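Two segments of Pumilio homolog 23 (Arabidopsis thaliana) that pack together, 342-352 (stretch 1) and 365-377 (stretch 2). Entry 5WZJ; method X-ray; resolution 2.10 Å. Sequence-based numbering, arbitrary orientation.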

# COMPACT_ATOMS: atom_id res chain seq x y z
N ILE A 342 3.86 5.62 26.66
CA ILE A 342 5.30 5.51 26.46
C ILE A 342 5.69 6.15 25.13
O ILE A 342 6.68 6.89 25.05
CB ILE A 342 5.74 4.04 26.54
CG1 ILE A 342 5.69 3.57 27.99
CG2 ILE A 342 7.13 3.87 25.97
CD1 ILE A 342 5.63 2.07 28.15
N MET A 343 4.90 5.91 24.08
CA MET A 343 5.23 6.51 22.79
C MET A 343 5.12 8.03 22.85
O MET A 343 5.94 8.74 22.26
CB MET A 343 4.34 5.93 21.70
CG MET A 343 4.56 4.42 21.47
SD MET A 343 3.62 3.82 20.07
CE MET A 343 1.94 4.22 20.57
N TRP A 344 4.11 8.55 23.55
CA TRP A 344 3.96 10.00 23.61
C TRP A 344 5.12 10.65 24.35
O TRP A 344 5.64 11.68 23.91
CB TRP A 344 2.62 10.37 24.25
CG TRP A 344 2.30 11.82 24.16
CD1 TRP A 344 1.75 12.48 23.09
CD2 TRP A 344 2.49 12.80 25.18
NE1 TRP A 344 1.60 13.82 23.38
CE2 TRP A 344 2.05 14.04 24.66
CE3 TRP A 344 3.01 12.75 26.47
CZ2 TRP A 344 2.11 15.21 25.40
CZ3 TRP A 344 3.06 13.91 27.20
CH2 TRP A 344 2.61 15.13 26.67
N GLU A 345 5.56 10.04 25.45
CA GLU A 345 6.67 10.61 26.21
C GLU A 345 7.96 10.64 25.40
O GLU A 345 8.72 11.62 25.48
CB GLU A 345 6.87 9.83 27.51
CG GLU A 345 5.79 10.06 28.55
CD GLU A 345 5.90 9.10 29.73
OE1 GLU A 345 6.97 8.46 29.89
OE2 GLU A 345 4.91 8.98 30.50
N GLU A 346 8.24 9.59 24.63
CA GLU A 346 9.52 9.55 23.93
C GLU A 346 9.53 10.45 22.70
O GLU A 346 10.59 10.95 22.31
CB GLU A 346 9.87 8.11 23.52
CG GLU A 346 10.10 7.12 24.68
CD GLU A 346 10.81 5.83 24.23
OE1 GLU A 346 11.70 5.92 23.37
OE2 GLU A 346 10.48 4.73 24.74
N LEU A 347 8.37 10.66 22.06
CA LEU A 347 8.31 11.28 20.74
C LEU A 347 7.64 12.64 20.69
O LEU A 347 8.04 13.50 19.88
CB LEU A 347 7.58 10.34 19.76
CG LEU A 347 8.24 9.00 19.48
CD1 LEU A 347 7.31 8.10 18.68
CD2 LEU A 347 9.56 9.21 18.76
N ALA A 348 6.58 12.86 21.47
CA ALA A 348 5.85 14.12 21.37
C ALA A 348 6.71 15.35 21.65
O ALA A 348 6.60 16.32 20.88
CB ALA A 348 4.63 14.10 22.30
N PRO A 349 7.59 15.38 22.68
CA PRO A 349 8.49 16.53 22.84
C PRO A 349 9.35 16.83 21.61
O PRO A 349 9.92 17.92 21.51
CB PRO A 349 9.39 16.12 24.01
CG PRO A 349 8.61 15.10 24.75
CD PRO A 349 7.78 14.38 23.75
N ARG A 350 9.46 15.87 20.69
CA ARG A 350 10.33 16.00 19.53
C ARG A 350 9.56 16.06 18.22
O ARG A 350 10.13 15.77 17.16
CB ARG A 350 11.34 14.85 19.49
CG ARG A 350 12.03 14.58 20.80
CD ARG A 350 12.99 15.70 21.15
NE ARG A 350 14.38 15.33 20.88
CZ ARG A 350 15.07 14.44 21.58
NH1 ARG A 350 14.50 13.80 22.60
NH2 ARG A 350 16.33 14.18 21.27
N PHE A 351 8.27 16.39 18.27
CA PHE A 351 7.48 16.55 17.05
C PHE A 351 8.15 17.55 16.11
O PHE A 351 8.18 17.34 14.89
CB PHE A 351 6.07 17.04 17.38
CG PHE A 351 5.06 15.94 17.56
CD1 PHE A 351 5.44 14.62 17.67
CD2 PHE A 351 3.70 16.25 17.59
CE1 PHE A 351 4.50 13.62 17.84
CE2 PHE A 351 2.75 15.26 17.76
CZ PHE A 351 3.15 13.94 17.88
N LYS A 352 8.68 18.64 16.67
CA LYS A 352 9.30 19.66 15.82
C LYS A 352 10.51 19.10 15.10
O LYS A 352 10.64 19.25 13.88
CB LYS A 352 9.70 20.87 16.67
CG LYS A 352 10.22 22.06 15.87
CD LYS A 352 10.79 23.15 16.78
CE LYS A 352 10.73 24.53 16.13
NZ LYS A 352 11.16 24.51 14.70
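Stretch 2 365-377: SLIAVSQRLQSHE

Stretch 2 lies on stretch 1 as a nearly antiparallel helix in a small contact made mainly by side chains, apolar around L366 and finished at one end by an oblique aromatic pair; no hydrogen bond crosses between the two segments, and together they bury 382 Å².

Residues 365-373 are helical, continuing a helix that begins earlier in the chain, and the backbone bonds V369 N to S365 O (3.0 Å) and L373 N to V369 O (2.8 Å) document the regular turns. The axis of this helix runs at 154° to that of helix 342-347 (signed crossing angle -154°). Their closest approach of 11.2 Å is wide, so side chains must bridge the gap. Past L373 the helix breaks: Q374 has positive phi (55/55), and S375 is extended at -154/138. H376, at 60/23, is the N-cap residue of the next helix.

L366 gives up the largest area in the contact, 113 Å². Its chi angles (t, p) set CD1 3.8 Å from M343 CB, while CD2 lies 4.3 Å from L347 CB and 3.8 Å from F351 CE1, the last approach being at the edge of the phenyl ring. The two methyls thus reach different parts of stretch 1. One turn further along, V369 CG1 meets M343 CE at 4.3 Å. The CA-to-CB bond of I367 points sideways to stretch 1, yet its side chain extends far enough to place CG1 4.5 Å from F351 CE2.

Beyond the helix end, H376 sits against W344, the pair with the nearest CA atoms across the stretches (7.8 Å). H376 CD2 is 3.7 Å from W344 CG; the imidazole and the five-membered indole ring have centroids 5.2 Å apart and planes inclined at 51°. A hydrogen bond between S375 OG and H376 ND1 (2.7 Å) ties down the imidazole within stretch 2.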

# COMPACT_ATOMS: atom_id res chain seq x y z
N SER A 365 1.52 8.88 12.21
CA SER A 365 1.14 7.60 12.79
C SER A 365 0.74 7.75 14.24
O SER A 365 -0.23 7.13 14.69
CB SER A 365 2.29 6.59 12.65
OG SER A 365 2.60 6.35 11.29
N LEU A 366 1.48 8.55 15.01
CA LEU A 366 1.17 8.69 16.43
C LEU A 366 -0.18 9.37 16.63
O LEU A 366 -1.00 8.93 17.44
CB LEU A 366 2.28 9.45 17.15
CG LEU A 366 2.21 9.43 18.67
CD1 LEU A 366 2.31 8.00 19.19
CD2 LEU A 366 3.30 10.31 19.29
N ILE A 367 -0.43 10.43 15.86
CA ILE A 367 -1.71 11.12 15.95
C ILE A 367 -2.86 10.17 15.59
O ILE A 367 -3.89 10.14 16.26
CB ILE A 367 -1.70 12.37 15.05
CG1 ILE A 367 -0.68 13.38 15.59
CG2 ILE A 367 -3.09 12.98 14.98
CD1 ILE A 367 -0.46 14.56 14.69
N ALA A 368 -2.68 9.38 14.53
CA ALA A 368 -3.76 8.50 14.08
C ALA A 368 -4.07 7.43 15.12
O ALA A 368 -5.24 7.08 15.32
CB ALA A 368 -3.40 7.86 12.74
N VAL A 369 -3.04 6.88 15.77
CA VAL A 369 -3.29 5.81 16.72
C VAL A 369 -3.85 6.34 18.04
O VAL A 369 -4.53 5.59 18.75
CB VAL A 369 -2.03 4.97 16.95
CG1 VAL A 369 -1.11 5.64 17.97
CG2 VAL A 369 -2.40 3.56 17.40
N SER A 370 -3.58 7.60 18.40
CA SER A 370 -4.27 8.18 19.56
C SER A 370 -5.77 8.13 19.35
O SER A 370 -6.53 7.79 20.27
CB SER A 370 -3.81 9.62 19.79
OG SER A 370 -4.61 10.54 19.08
N GLN A 371 -6.21 8.42 18.13
CA GLN A 371 -7.62 8.37 17.78
C GLN A 371 -8.18 6.97 17.94
O GLN A 371 -9.28 6.78 18.47
CB GLN A 371 -7.78 8.88 16.36
CG GLN A 371 -9.15 9.24 15.93
CD GLN A 371 -9.11 9.83 14.54
OE1 GLN A 371 -9.50 9.19 13.57
NE2 GLN A 371 -8.59 11.05 14.44
N ARG A 372 -7.43 5.96 17.49
CA ARG A 372 -7.93 4.59 17.56
C ARG A 372 -7.89 4.05 18.98
O ARG A 372 -8.82 3.36 19.42
CB ARG A 372 -7.12 3.68 16.63
CG ARG A 372 -7.34 2.20 16.90
CD ARG A 372 -6.69 1.30 15.85
NE ARG A 372 -5.25 1.14 16.03
CZ ARG A 372 -4.68 0.35 16.93
NH1 ARG A 372 -5.44 -0.35 17.77
NH2 ARG A 372 -3.35 0.24 17.01
N LEU A 373 -6.82 4.33 19.72
CA LEU A 373 -6.74 3.86 21.09
C LEU A 373 -7.49 4.75 22.07
O LEU A 373 -7.60 4.39 23.25
CB LEU A 373 -5.28 3.74 21.51
CG LEU A 373 -4.43 2.69 20.80
CD1 LEU A 373 -2.98 2.88 21.18
CD2 LEU A 373 -4.90 1.30 21.19
N GLN A 374 -8.00 5.90 21.62
CA GLN A 374 -8.73 6.85 22.46
C GLN A 374 -7.90 7.26 23.67
O GLN A 374 -8.32 7.16 24.82
CB GLN A 374 -10.08 6.27 22.88
CG GLN A 374 -11.03 6.03 21.71
CD GLN A 374 -12.13 5.04 22.06
OE1 GLN A 374 -12.40 4.77 23.23
NE2 GLN A 374 -12.78 4.49 21.03
N SER A 375 -6.69 7.75 23.40
CA SER A 375 -5.78 8.13 24.46
C SER A 375 -4.83 9.20 23.94
O SER A 375 -4.34 9.11 22.81
CB SER A 375 -5.00 6.89 24.96
OG SER A 375 -4.04 7.24 25.93
N HIS A 376 -4.57 10.22 24.77
CA HIS A 376 -3.65 11.31 24.43
C HIS A 376 -4.08 12.07 23.18
O HIS A 376 -3.25 12.70 22.52
CB HIS A 376 -2.21 10.80 24.23
CG HIS A 376 -1.60 10.21 25.46
ND1 HIS A 376 -2.10 9.08 26.08
CD2 HIS A 376 -0.52 10.59 26.20
CE1 HIS A 376 -1.36 8.79 27.14
NE2 HIS A 376 -0.39 9.68 27.23
N GLU A 377 -5.37 12.02 22.84
CA GLU A 377 -5.85 12.68 21.63
C GLU A 377 -5.56 14.18 21.68
O GLU A 377 -4.93 14.74 20.78
CB GLU A 377 -7.35 12.44 21.45
CG GLU A 377 -7.77 11.00 21.42
CD GLU A 377 -8.49 10.59 22.69
OE1 GLU A 377 -7.95 10.85 23.79
OE2 GLU A 377 -9.60 10.03 22.59